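Local coordinates for ferric uptake regulation protein (Helicobacter pylori, PDB 2XIG), which probably represses iron-regulated genes as a homodimer, binding their operators when loaded with ferrous iron as cofactor, at residues C[34-37]-C[42-45]; C[30-35]-C[50-55]; C[15-20]-C[72-77]; C[8-13]-C[91-96]; C[109-114]-C[136-141]. The protein carries 2 engineered substitutions. All coordinates share one frame; numbering follows the deposited sequence.

Interaction 1 (C[34-37]-C[42-45]); sequences SVLY and HLSP. With ZN (zinc ion), chain L.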
# COMPACT_ATOMS: atom_id res chain seq x y z
N SER C 34 -9.64 16.63 27.81
CA SER C 34 -10.85 16.10 28.43
C SER C 34 -11.60 15.15 27.50
O SER C 34 -12.08 14.11 27.93
CB SER C 34 -11.76 17.24 28.90
OG SER C 34 -11.10 18.06 29.84
N VAL C 35 -11.69 15.50 26.22
CA VAL C 35 -12.29 14.58 25.25
C VAL C 35 -11.59 13.22 25.27
O VAL C 35 -12.24 12.18 25.33
CB VAL C 35 -12.31 15.17 23.81
CG1 VAL C 35 -12.61 14.07 22.80
CG2 VAL C 35 -13.34 16.29 23.71
N LEU C 36 -10.26 13.23 25.23
CA LEU C 36 -9.50 11.99 25.22
C LEU C 36 -9.63 11.22 26.53
O LEU C 36 -9.78 10.00 26.52
CB LEU C 36 -8.02 12.25 24.90
CG LEU C 36 -7.76 12.62 23.44
CD1 LEU C 36 -6.33 13.13 23.24
CD2 LEU C 36 -8.04 11.44 22.53
N TYR C 37 -9.55 11.94 27.65
CA TYR C 37 -9.73 11.31 28.96
C TYR C 37 -11.06 10.57 29.01
O TYR C 37 -11.15 9.45 29.52
CB TYR C 37 -9.70 12.37 30.05
CG TYR C 37 -9.62 11.80 31.45
CD1 TYR C 37 -8.40 11.59 32.06
CD2 TYR C 37 -10.78 11.45 32.14
CE1 TYR C 37 -8.31 11.07 33.34
CE2 TYR C 37 -10.71 10.93 33.44
CZ TYR C 37 -9.47 10.73 34.03
OH TYR C 37 -9.38 10.21 35.31
N HIS C 42 -9.71 5.02 20.72
CA HIS C 42 -8.59 5.84 20.26
C HIS C 42 -9.12 6.76 19.17
O HIS C 42 -9.76 6.30 18.24
CB HIS C 42 -7.45 4.99 19.71
CG HIS C 42 -6.92 3.98 20.68
ND1 HIS C 42 -7.67 2.92 21.12
CD2 HIS C 42 -5.71 3.86 21.27
CE1 HIS C 42 -6.95 2.19 21.95
NE2 HIS C 42 -5.75 2.73 22.05
N LEU C 43 -8.85 8.05 19.28
CA LEU C 43 -9.52 9.03 18.42
C LEU C 43 -8.59 9.65 17.38
O LEU C 43 -7.43 9.92 17.66
CB LEU C 43 -10.14 10.13 19.28
CG LEU C 43 -11.28 9.70 20.21
CD1 LEU C 43 -11.78 10.90 21.02
CD2 LEU C 43 -12.42 9.07 19.42
N SER C 44 -9.12 9.87 16.18
CA SER C 44 -8.38 10.61 15.17
C SER C 44 -8.51 12.10 15.42
O SER C 44 -9.45 12.54 16.08
CB SER C 44 -8.92 10.27 13.77
OG SER C 44 -10.24 10.76 13.64
N PRO C 45 -7.57 12.90 14.90
CA PRO C 45 -7.71 14.35 14.99
C PRO C 45 -9.05 14.85 14.46
O PRO C 45 -9.63 15.77 15.04
CB PRO C 45 -6.55 14.86 14.13
CG PRO C 45 -5.53 13.77 14.20
CD PRO C 45 -6.33 12.50 14.21
ZN ZN L . -3.99 2.33 23.29
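In the winged-helix DNA-binding domain of Fur, the link from helix 27-38 to helix 45-52 folds back on the first of these helices, and Leu43 is laid against Val35 and Leu36. CD1 of Leu43 does most of the touching. It lies 3.7 Å from Val35 CG1 and 4.1 Å from Leu36 CD2, bridging two consecutive helix residues with a single methyl group. The Val35 and Leu43 side chains cross at about a right angle, whereas those of Leu36 and Leu43 run past each other in opposite directions. Val35 sets CG1 anti to its backbone N (chi1 166°), the position from which that branch meets Leu43. A branched residue with two short methyls suits a spot facing a loop close by, while the longer, flexible leucines bridge the 7.4 Å between CA of Leu36 and CA of Leu43.

One residue earlier, the chain turns the other way. His42 directs its side chain away from the helix, and its NE2 binds a zinc ion at 2.2 Å, in a site shared with Glu90, His97 and His99. Ser44 then serves as N-cap of helix 45-52. Between metal ligand and cap, Leu43 makes backbone hydrogen bonds with Tyr89 of strand 86-91, and its side chain also rests on Ile48 of helix 45-52, so this short connection ties the wing to two helices.

Interaction 2 (C[30-35]-C[50-55]); sequences EEVVSV and HSIRQK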
# COMPACT_ATOMS: atom_id res chain seq x y z
N GLU C 30 -7.47 22.35 26.99
CA GLU C 30 -8.03 21.56 28.08
C GLU C 30 -9.17 20.67 27.55
O GLU C 30 -9.34 19.55 28.01
CB GLU C 30 -8.55 22.47 29.21
CG GLU C 30 -7.47 23.34 29.85
CD GLU C 30 -7.99 24.23 30.98
OE1 GLU C 30 -7.16 24.72 31.78
OE2 GLU C 30 -9.23 24.43 31.08
N GLU C 31 -9.92 21.17 26.58
CA GLU C 31 -11.02 20.39 26.02
C GLU C 31 -10.51 19.16 25.26
O GLU C 31 -11.11 18.09 25.33
CB GLU C 31 -11.91 21.26 25.12
CG GLU C 31 -13.27 20.64 24.83
CD GLU C 31 -14.02 20.25 26.10
OE1 GLU C 31 -13.86 20.96 27.11
OE2 GLU C 31 -14.76 19.25 26.08
N VAL C 32 -9.40 19.30 24.53
CA VAL C 32 -8.80 18.15 23.85
C VAL C 32 -8.39 17.06 24.85
O VAL C 32 -8.62 15.86 24.64
CB VAL C 32 -7.55 18.57 23.03
CG1 VAL C 32 -6.79 17.33 22.55
CG2 VAL C 32 -7.96 19.43 21.83
N VAL C 33 -7.76 17.48 25.94
CA VAL C 33 -7.37 16.52 26.96
C VAL C 33 -8.61 15.84 27.53
O VAL C 33 -8.63 14.63 27.69
CB VAL C 33 -6.57 17.18 28.10
CG1 VAL C 33 -6.36 16.19 29.26
CG2 VAL C 33 -5.24 17.68 27.58
N SER C 34 -9.64 16.63 27.81
CA SER C 34 -10.85 16.10 28.43
C SER C 34 -11.60 15.15 27.50
O SER C 34 -12.08 14.11 27.93
CB SER C 34 -11.76 17.24 28.90
OG SER C 34 -11.10 18.06 29.84
N VAL C 35 -11.69 15.50 26.22
CA VAL C 35 -12.29 14.58 25.25
C VAL C 35 -11.59 13.22 25.27
O VAL C 35 -12.24 12.18 25.33
CB VAL C 35 -12.31 15.17 23.81
CG1 VAL C 35 -12.61 14.07 22.80
CG2 VAL C 35 -13.34 16.29 23.71
N HIS C 50 -14.43 17.13 15.63
CA HIS C 50 -15.88 16.99 15.62
C HIS C 50 -16.43 17.30 17.02
O HIS C 50 -17.36 18.08 17.17
CB HIS C 50 -16.31 15.57 15.21
CG HIS C 50 -16.39 15.34 13.73
ND1 HIS C 50 -17.21 16.08 12.90
CD2 HIS C 50 -15.78 14.42 12.94
CE1 HIS C 50 -17.08 15.64 11.66
NE2 HIS C 50 -16.22 14.64 11.65
N SER C 51 -15.86 16.65 18.04
CA SER C 51 -16.33 16.83 19.41
C SER C 51 -16.20 18.28 19.90
O SER C 51 -17.12 18.84 20.49
CB SER C 51 -15.58 15.89 20.35
OG SER C 51 -15.68 14.55 19.90
N ILE C 52 -15.03 18.87 19.66
CA ILE C 52 -14.76 20.24 20.07
C ILE C 52 -15.70 21.24 19.38
O ILE C 52 -16.13 22.23 19.99
CB ILE C 52 -13.29 20.62 19.80
CG1 ILE C 52 -12.38 19.88 20.78
CG2 ILE C 52 -13.09 22.12 19.89
CD1 ILE C 52 -10.92 20.12 20.52
N ARG C 53 -16.02 20.98 18.12
CA ARG C 53 -16.89 21.86 17.35
C ARG C 53 -18.33 21.84 17.86
O ARG C 53 -19.16 22.61 17.39
CB ARG C 53 -16.85 21.50 15.86
CG ARG C 53 -15.58 21.94 15.15
CD ARG C 53 -15.63 21.64 13.64
NE ARG C 53 -14.48 22.23 12.96
CZ ARG C 53 -13.98 21.81 11.80
NH1 ARG C 53 -14.52 20.78 11.17
NH2 ARG C 53 -12.93 22.42 11.27
N GLN C 54 -18.62 20.94 18.79
CA GLN C 54 -19.96 20.88 19.38
C GLN C 54 -20.16 22.04 20.34
O GLN C 54 -21.29 22.42 20.64
CB GLN C 54 -20.18 19.55 20.10
CG GLN C 54 -20.37 18.36 19.17
CD GLN C 54 -20.41 17.04 19.92
OE1 GLN C 54 -20.47 17.01 21.15
NE2 GLN C 54 -20.38 15.93 19.18
N LYS C 55 -19.06 22.61 20.83
CA LYS C 55 -19.13 23.79 21.69
C LYS C 55 -18.67 25.04 20.95
O LYS C 55 -19.28 26.10 21.07
CB LYS C 55 -18.30 23.58 22.96
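Ser51 and Ile52 of helix 45-52 pack against Val35, Val32 and Glu31, joining two neighbouring helices, 27-38 and 45-52, of the winged helix-turn-helix domain. Ser51 comes first. Its CB is 4.1 Å from Val35 CG2, the methyl that Val35 does not use on Leu43, and its OG bonds back to the carbonyl of Glu47, so the small residue lets the helices approach without leaving its hydroxyl unsatisfied.

Ile52 follows, with its chain stretched out (chi2 176°), and CD1 arrives 3.3 Å from Val32 CG2, tighter than usual for two methyls. Nearer its root, Ile52 CG1 lies 4.2 Å from Glu31 CG; there glutamate offers its aliphatic part to the interface while its carboxylate turns to a salt bridge with Arg38. Val32 also touches Ile67, Leu68 and Leu71 of helix 61-73, which brings that helix into the same core.

Beyond Ile52 the chain leaves the contact through a turn. Gln54 N bonds to Ser51 O, and Lys55 N donates to the carbonyl O of Ile52 at 3.1 Å.

Interaction 3 (C[15-20]-C[72-77]); sequences RMSIKK and EKENFI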
# COMPACT_ATOMS: atom_id res chain seq x y z
N ARG C 15 -1.63 22.92 33.11
CA ARG C 15 -1.49 24.34 33.42
C ARG C 15 -0.06 24.67 33.82
O ARG C 15 0.50 25.67 33.38
CB ARG C 15 -2.45 24.74 34.55
CG ARG C 15 -2.56 26.25 34.77
CD ARG C 15 -3.29 26.58 36.07
NE ARG C 15 -2.52 26.16 37.23
CZ ARG C 15 -1.55 26.88 37.78
NH1 ARG C 15 -1.24 28.07 37.27
NH2 ARG C 15 -0.89 26.43 38.83
N MET C 16 0.54 23.81 34.63
CA MET C 16 1.92 24.03 35.05
C MET C 16 2.90 23.93 33.89
O MET C 16 3.86 24.68 33.82
CB MET C 16 2.29 23.06 36.18
CG MET C 16 1.57 23.38 37.47
SD MET C 16 2.05 24.99 38.14
CE MET C 16 3.67 24.59 38.81
N SER C 17 2.63 23.00 32.97
CA SER C 17 3.49 22.80 31.81
C SER C 17 3.36 23.95 30.82
O SER C 17 4.33 24.32 30.16
CB SER C 17 3.15 21.47 31.13
OG SER C 17 3.98 21.23 30.00
N ILE C 18 2.16 24.52 30.72
CA ILE C 18 1.91 25.64 29.82
C ILE C 18 2.66 26.88 30.27
O ILE C 18 3.31 27.56 29.48
CB ILE C 18 0.41 25.96 29.73
CG1 ILE C 18 -0.32 24.88 28.93
CG2 ILE C 18 0.18 27.34 29.12
CD1 ILE C 18 0.27 24.62 27.55
N LYS C 19 2.57 27.18 31.56
CA LYS C 19 3.28 28.33 32.12
C LYS C 19 4.79 28.15 31.96
O LYS C 19 5.50 29.09 31.57
CB LYS C 19 2.90 28.52 33.59
CG LYS C 19 3.60 29.69 34.26
CD LYS C 19 2.78 30.20 35.42
CE LYS C 19 3.63 30.99 36.40
NZ LYS C 19 2.78 31.69 37.40
N LYS C 20 5.28 26.95 32.25
CA LYS C 20 6.70 26.64 32.12
C LYS C 20 7.22 26.87 30.70
O LYS C 20 8.33 27.36 30.52
CB LYS C 20 6.96 25.19 32.53
CG LYS C 20 8.38 24.71 32.30
CD LYS C 20 8.57 23.31 32.87
CE LYS C 20 10.04 22.90 32.85
NZ LYS C 20 10.25 21.56 33.47
N GLU C 72 1.35 15.58 22.94
CA GLU C 72 2.03 14.31 22.76
C GLU C 72 3.51 14.44 23.07
O GLU C 72 4.12 13.54 23.66
CB GLU C 72 1.79 13.76 21.35
CG GLU C 72 2.95 13.95 20.39
CD GLU C 72 3.72 12.67 20.14
OE1 GLU C 72 3.91 11.88 21.09
OE2 GLU C 72 4.11 12.44 18.98
N LYS C 73 4.11 15.57 22.71
CA LYS C 73 5.52 15.72 23.00
C LYS C 73 5.79 15.89 24.50
O LYS C 73 6.85 15.52 24.98
CB LYS C 73 6.15 16.83 22.16
CG LYS C 73 6.28 18.16 22.82
CD LYS C 73 7.17 19.05 21.97
CE LYS C 73 7.80 20.14 22.80
NZ LYS C 73 8.50 19.56 23.98
N GLU C 74 4.80 16.41 25.23
CA GLU C 74 4.90 16.53 26.69
C GLU C 74 4.26 15.35 27.44
O GLU C 74 4.07 15.41 28.65
CB GLU C 74 4.28 17.84 27.16
CG GLU C 74 4.97 19.10 26.62
CD GLU C 74 6.43 19.20 27.03
OE1 GLU C 74 6.75 18.86 28.19
OE2 GLU C 74 7.25 19.62 26.20
N ASN C 75 3.92 14.29 26.72
CA ASN C 75 3.46 13.04 27.31
C ASN C 75 2.11 13.08 28.03
O ASN C 75 1.87 12.29 28.95
CB ASN C 75 4.53 12.44 28.21
CG ASN C 75 5.79 12.05 27.45
OD1 ASN C 75 5.84 12.13 26.22
ND2 ASN C 75 6.81 11.63 28.18
N PHE C 76 1.23 13.99 27.62
CA PHE C 76 -0.13 14.01 28.16
C PHE C 76 -1.02 13.02 27.41
O PHE C 76 -2.04 12.56 27.93
CB PHE C 76 -0.73 15.42 28.10
CG PHE C 76 -0.15 16.37 29.11
CD1 PHE C 76 -0.56 16.34 30.43
CD2 PHE C 76 0.84 17.28 28.74
CE1 PHE C 76 -0.02 17.20 31.36
CE2 PHE C 76 1.38 18.14 29.68
CZ PHE C 76 0.96 18.10 30.99
N ILE C 77 -0.63 12.71 26.17
CA ILE C 77 -1.37 11.77 25.34
C ILE C 77 -0.39 10.87 24.60
O ILE C 77 0.79 11.20 24.48
CB ILE C 77 -2.28 12.51 24.32
CG1 ILE C 77 -1.45 13.29 23.29
CG2 ILE C 77 -3.24 13.45 25.04
CD1 ILE C 77 -2.28 14.06 22.26
O HOH W 1 5.50 19.16 30.52
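Ser17 meets Phe76 at the rim of its ring: the serine CB lies near the ring plane, 4.0 Å from Phe76 CZ, and so comes to an edge rather than a face. The hydroxyl has a neighbour on each side of the contact's polar border. Placed anti to the backbone N (chi1 -180°), Ser17 OG stays close to Phe76 CE2 and also lies 4.1 Å from Glu74 OE1, too distant for a direct bond. A water fills the gap, standing 2.6 Å from Ser17 OG and donating to Glu74 OE1 at 2.7 Å. Serine suits this place because its CB is small enough to fit beside the ring and its OG can hold the bridging water.

The second segment ends helix 61-73 with a Schellman motif. Asn75, at positive phi (66°), is the C-prime residue; its N bonds to Glu72 O at 3.2 Å, and Phe76 N reaches back to Leu71 O. After this turn Phe76 lies against helix 7-20, where its ring also touches Ile10, Arg13 and Leu14.

Glu74 is bent at chi2 (-61°), and its two oxygens serve different partners: OE1 takes the water, while OE2 pairs with Lys73 NZ in a salt bridge whose modelled length, 2.5 Å, is doubtfully short.

Interaction 4 (C[8-13]-C[91-96]); sequences ESILER and IAAKEH. With ZN (zinc ion), chain N.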
# COMPACT_ATOMS: atom_id res chain seq x y z
N GLU C 8 -8.68 16.13 36.66
CA GLU C 8 -8.32 17.41 37.27
C GLU C 8 -6.82 17.51 37.52
O GLU C 8 -6.21 18.55 37.26
CB GLU C 8 -9.08 17.60 38.59
CG GLU C 8 -10.58 17.78 38.43
CD GLU C 8 -11.32 16.46 38.27
OE1 GLU C 8 -12.56 16.51 38.09
OE2 GLU C 8 -10.69 15.39 38.32
N SER C 9 -6.24 16.43 38.02
CA SER C 9 -4.80 16.36 38.27
C SER C 9 -4.02 16.55 36.97
O SER C 9 -3.00 17.24 36.92
CB SER C 9 -4.46 15.01 38.90
OG SER C 9 -3.06 14.85 38.99
N ILE C 10 -4.51 15.93 35.90
CA ILE C 10 -3.86 16.07 34.59
C ILE C 10 -3.93 17.51 34.09
O ILE C 10 -2.93 18.08 33.64
CB ILE C 10 -4.48 15.08 33.57
CG1 ILE C 10 -4.28 13.65 34.07
CG2 ILE C 10 -3.86 15.28 32.19
CD1 ILE C 10 -4.92 12.59 33.22
N LEU C 11 -5.11 18.11 34.19
CA LEU C 11 -5.27 19.49 33.76
C LEU C 11 -4.41 20.48 34.56
O LEU C 11 -3.99 21.50 34.03
CB LEU C 11 -6.74 19.91 33.79
CG LEU C 11 -7.60 19.20 32.74
CD1 LEU C 11 -9.04 19.62 32.85
CD2 LEU C 11 -7.08 19.45 31.32
N GLU C 12 -4.16 20.19 35.83
CA GLU C 12 -3.28 21.06 36.61
C GLU C 12 -1.82 20.89 36.18
O GLU C 12 -1.08 21.87 36.06
CB GLU C 12 -3.44 20.84 38.13
CG GLU C 12 -2.42 21.61 38.98
CD GLU C 12 -2.54 23.14 38.89
OE1 GLU C 12 -1.55 23.83 39.25
OE2 GLU C 12 -3.60 23.65 38.47
N ARG C 13 -1.40 19.65 35.96
CA ARG C 13 -0.09 19.40 35.37
C ARG C 13 0.02 20.10 34.01
O ARG C 13 1.07 20.62 33.64
CB ARG C 13 0.17 17.91 35.19
CG ARG C 13 0.38 17.15 36.49
CD ARG C 13 1.09 15.82 36.26
NE ARG C 13 0.27 14.87 35.51
CZ ARG C 13 0.50 14.51 34.25
NH1 ARG C 13 1.53 15.02 33.58
NH2 ARG C 13 -0.30 13.64 33.67
N ILE C 91 -5.44 9.18 25.91
CA ILE C 91 -4.88 9.79 27.10
C ILE C 91 -3.71 8.91 27.59
O ILE C 91 -3.78 7.69 27.52
CB ILE C 91 -5.98 9.95 28.18
CG1 ILE C 91 -5.58 10.97 29.25
CG2 ILE C 91 -6.38 8.59 28.76
CD1 ILE C 91 -5.52 12.40 28.74
N ALA C 92 -2.63 9.54 28.04
CA ALA C 92 -1.43 8.82 28.44
C ALA C 92 -1.59 8.13 29.79
O ALA C 92 -0.91 7.14 30.07
CB ALA C 92 -0.23 9.76 28.48
N ALA C 93 -2.50 8.64 30.61
CA ALA C 93 -2.69 8.12 31.97
C ALA C 93 -3.50 6.82 32.01
O ALA C 93 -4.58 6.77 32.60
CB ALA C 93 -3.33 9.18 32.85
N LYS C 94 -2.96 5.78 31.37
CA LYS C 94 -3.57 4.45 31.28
C LYS C 94 -2.48 3.40 31.47
O LYS C 94 -1.32 3.64 31.12
CB LYS C 94 -4.24 4.23 29.90
CG LYS C 94 -5.60 4.91 29.71
CD LYS C 94 -6.07 4.92 28.22
CE LYS C 94 -6.38 3.53 27.68
NZ LYS C 94 -6.95 3.62 26.26
N GLU C 95 -2.85 2.25 32.03
CA GLU C 95 -1.94 1.11 32.20
C GLU C 95 -1.28 0.76 30.86
O GLU C 95 -1.89 0.93 29.79
CB GLU C 95 -2.73 -0.09 32.74
CG GLU C 95 -2.04 -1.46 32.63
CD GLU C 95 -1.61 -2.05 33.97
OE1 GLU C 95 -0.50 -2.61 34.05
OE2 GLU C 95 -2.39 -1.96 34.94
N HIS C 96 -0.04 0.27 30.90
CA HIS C 96 0.63 -0.12 29.66
C HIS C 96 -0.17 -1.15 28.90
O HIS C 96 -0.65 -2.12 29.46
CB HIS C 96 2.01 -0.73 29.91
CG HIS C 96 2.58 -1.38 28.69
ND1 HIS C 96 3.13 -0.65 27.66
CD2 HIS C 96 2.62 -2.67 28.30
CE1 HIS C 96 3.51 -1.46 26.70
NE2 HIS C 96 3.21 -2.70 27.06
ZN ZN N . 3.63 -4.44 25.89
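Lys94 NZ is gripped by two carboxylates, in a salt bridge with Glu110 OE2 and a hydrogen bond to Glu90 OE1, while close by in the same segment Ile91 and Ala93 meet Ile10 of helix 7-20. Lysine suits its place because its long chain, bent at chi3, brings a positive charge between two acids, whose charges it would be expected to offset.

The contact with the helix is wholly apolar. Ile10 puts CG1 anti to its carbonyl carbon (chi1 -61°) and then runs straight, so that CD1 leads. That methyl stands 3.8 Å from Ala93 CB and 4.3 Å from Ile91 CG1. Alanine keeps its side of the contact short, its single methyl meeting the isoleucine tip, and Ile91 supplies a second hydrophobic surface. Val33 of helix 27-38 touches both isoleucines.

The loop is shaped by an inverse gamma turn centred on Ala93, closed by Lys94 N bonding to Ala92 O at 2.8 Å. Ala93 also shares a backbone hydrogen bond with Leu4, so the N-terminal part of the chain lies along the same loop.

Further along the loop, His96 lies well away from helix 7-20. Its NE2 binds a zinc ion at 2.1 Å together with Asp98, Glu117 and His134, residues that probably hold iron in the cell, as in related Fur proteins. The course of segment 91-96 is consistent with the hinge between the two domains of Fur proteins: it starts on the winged-helix domain, held by the N-terminal helix, and ends at a metal site of the dimerisation domain.

Interaction 5 (C[109-114]-C[136-141]); sequences IEFADP and MKMFVW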
# COMPACT_ATOMS: atom_id res chain seq x y z
N ILE C 109 -8.10 -2.87 19.42
CA ILE C 109 -8.33 -3.63 20.64
C ILE C 109 -7.06 -3.55 21.49
O ILE C 109 -5.97 -3.80 20.99
CB ILE C 109 -8.67 -5.10 20.34
CG1 ILE C 109 -10.02 -5.20 19.62
CG2 ILE C 109 -8.68 -5.94 21.61
CD1 ILE C 109 -10.33 -6.58 19.09
N GLU C 110 -7.21 -3.17 22.76
CA GLU C 110 -6.06 -3.07 23.65
C GLU C 110 -5.80 -4.41 24.33
O GLU C 110 -6.74 -5.15 24.62
CB GLU C 110 -6.32 -2.02 24.74
CG GLU C 110 -6.68 -0.64 24.23
CD GLU C 110 -7.05 0.32 25.36
OE1 GLU C 110 -7.03 -0.11 26.53
OE2 GLU C 110 -7.35 1.49 25.09
N PHE C 111 -4.54 -4.73 24.60
CA PHE C 111 -4.25 -5.93 25.38
C PHE C 111 -2.99 -5.76 26.20
O PHE C 111 -2.09 -5.02 25.83
CB PHE C 111 -4.15 -7.18 24.49
CG PHE C 111 -2.90 -7.25 23.64
CD1 PHE C 111 -2.89 -6.70 22.36
CD2 PHE C 111 -1.75 -7.86 24.11
CE1 PHE C 111 -1.76 -6.76 21.57
CE2 PHE C 111 -0.62 -7.93 23.32
CZ PHE C 111 -0.62 -7.37 22.05
N ALA C 112 -2.95 -6.46 27.33
CA ALA C 112 -1.77 -6.50 28.17
C ALA C 112 -1.61 -7.94 28.58
O ALA C 112 -2.41 -8.46 29.36
CB ALA C 112 -1.96 -5.61 29.39
N ASP C 113 -0.60 -8.60 28.05
CA ASP C 113 -0.41 -10.01 28.30
C ASP C 113 0.88 -10.22 29.10
O ASP C 113 1.98 -10.19 28.54
CB ASP C 113 -0.36 -10.80 26.98
CG ASP C 113 -0.36 -12.29 27.21
OD1 ASP C 113 -1.42 -12.82 27.60
OD2 ASP C 113 0.69 -12.93 27.00
N PRO C 114 0.75 -10.45 30.41
CA PRO C 114 1.93 -10.66 31.26
C PRO C 114 2.92 -11.66 30.67
O PRO C 114 4.12 -11.39 30.68
CB PRO C 114 1.33 -11.21 32.56
CG PRO C 114 -0.04 -10.61 32.61
CD PRO C 114 -0.51 -10.54 31.17
N MET C 136 4.53 -2.97 19.90
CA MET C 136 3.98 -4.22 19.41
C MET C 136 2.58 -3.97 18.89
O MET C 136 1.71 -3.51 19.63
CB MET C 136 3.97 -5.28 20.52
CG MET C 136 3.19 -6.55 20.19
SD MET C 136 3.35 -7.77 21.53
CE MET C 136 2.16 -9.00 21.05
N LYS C 137 2.38 -4.23 17.60
CA LYS C 137 1.06 -4.09 16.99
C LYS C 137 0.74 -5.37 16.26
O LYS C 137 1.60 -5.92 15.56
CB LYS C 137 1.01 -2.93 16.00
CG LYS C 137 1.33 -1.58 16.58
CD LYS C 137 1.79 -0.63 15.49
CE LYS C 137 2.63 0.50 16.06
NZ LYS C 137 3.73 0.85 15.12
N MET C 138 -0.48 -5.86 16.44
CA MET C 138 -0.91 -7.02 15.68
C MET C 138 -2.06 -6.64 14.77
O MET C 138 -3.01 -6.00 15.20
CB MET C 138 -1.32 -8.16 16.60
CG MET C 138 -0.13 -9.01 17.05
SD MET C 138 -0.14 -9.14 18.82
CE MET C 138 -1.66 -10.02 19.09
N PHE C 139 -1.96 -7.02 13.50
CA PHE C 139 -2.97 -6.67 12.51
C PHE C 139 -3.81 -7.90 12.22
O PHE C 139 -3.27 -8.97 11.98
CB PHE C 139 -2.31 -6.14 11.24
CG PHE C 139 -1.56 -4.85 11.46
CD1 PHE C 139 -2.23 -3.64 11.44
CD2 PHE C 139 -0.20 -4.86 11.74
CE1 PHE C 139 -1.56 -2.45 11.66
CE2 PHE C 139 0.48 -3.67 11.96
CZ PHE C 139 -0.20 -2.46 11.92
N VAL C 140 -5.13 -7.74 12.25
CA VAL C 140 -6.02 -8.88 12.22
C VAL C 140 -7.23 -8.61 11.34
O VAL C 140 -7.43 -7.50 10.87
CB VAL C 140 -6.56 -9.18 13.64
CG1 VAL C 140 -5.40 -9.45 14.60
CG2 VAL C 140 -7.40 -8.01 14.13
N TRP C 141 -8.02 -9.66 11.11
CA TRP C 141 -9.43 -9.51 10.78
C TRP C 141 -10.20 -9.80 12.05
O TRP C 141 -10.10 -10.90 12.60
CB TRP C 141 -9.87 -10.50 9.69
CG TRP C 141 -9.06 -10.46 8.45
CD1 TRP C 141 -8.24 -9.45 8.04
CD2 TRP C 141 -8.99 -11.48 7.44
NE1 TRP C 141 -7.66 -9.78 6.83
CE2 TRP C 141 -8.11 -11.02 6.45
CE3 TRP C 141 -9.59 -12.74 7.28
CZ2 TRP C 141 -7.80 -11.76 5.30
CZ3 TRP C 141 -9.28 -13.48 6.15
CH2 TRP C 141 -8.40 -12.99 5.17
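Strand residues 109-111 and 136-141, which carry Phe111, Met136 and Met138, run antiparallel but do not pair with each other: strand 98-102 lies between them, antiparallel to the first and parallel to the second. With no backbone hydrogen bond directly joining them, the two strands meet through long side chains reaching over the middle one.

Phe111 takes the crowded position between backbone N and carbonyl carbon (chi1 72°), which carries its ring toward the far strand. Two methionines receive it. Met136 is fully extended and brings its methyl to the ring edge, with CE 3.4 Å from Phe111 CZ; its SD also lies at the edge, 5.3 Å from the Phe111 ring centroid and 82° off the normal. Met138, bent at chi2 and chi3, approaches obliquely, its SD 3.7 Å from Phe111 CZ; measured from the ring centroid, that SD stands 56° off the normal. Both are Met-aromatic contacts, and both side chains cross that of Phe111 at about a right angle. Methionine suits these sites, being long, flexible and apolar, with a polarisable sulfur to set against an aromatic ring.

Around this cluster, Met136 packs on Ile116 and Gln120 of helix 114-126, while Phe111 touches Tyr127 and Met138 touches Val124 of the second subunit. Residues 136-141 also form an antiparallel ladder with a strand of that subunit, so the sheet continues across the dimer interface.

Interactions 1 to 3 lie in the DNA-binding domain, and interaction 4 leads from it to the dimerisation domain of interaction 5, whose centre is about 28 Å from those of interactions 2 and 3. Helix 27-38 serves interactions 1 and 2, whose centres lie about 8 Å apart and which share Val35. Helix 7-20 serves interactions 3 and 4, centres about 11 Å apart, joined where Phe76 O lies 3.1 Å from Ala92 N, a probable hydrogen bond. The two pairs meet in a common core, with Tyr37 CE1 3.7 Å from Ile10 CD1. Interaction 1 reaches interaction 5 where His42 CE1 is 3.2 Å from Glu110 OE2, and interaction 4 ends at a zinc ion about 5 Å from the Met136 side chain.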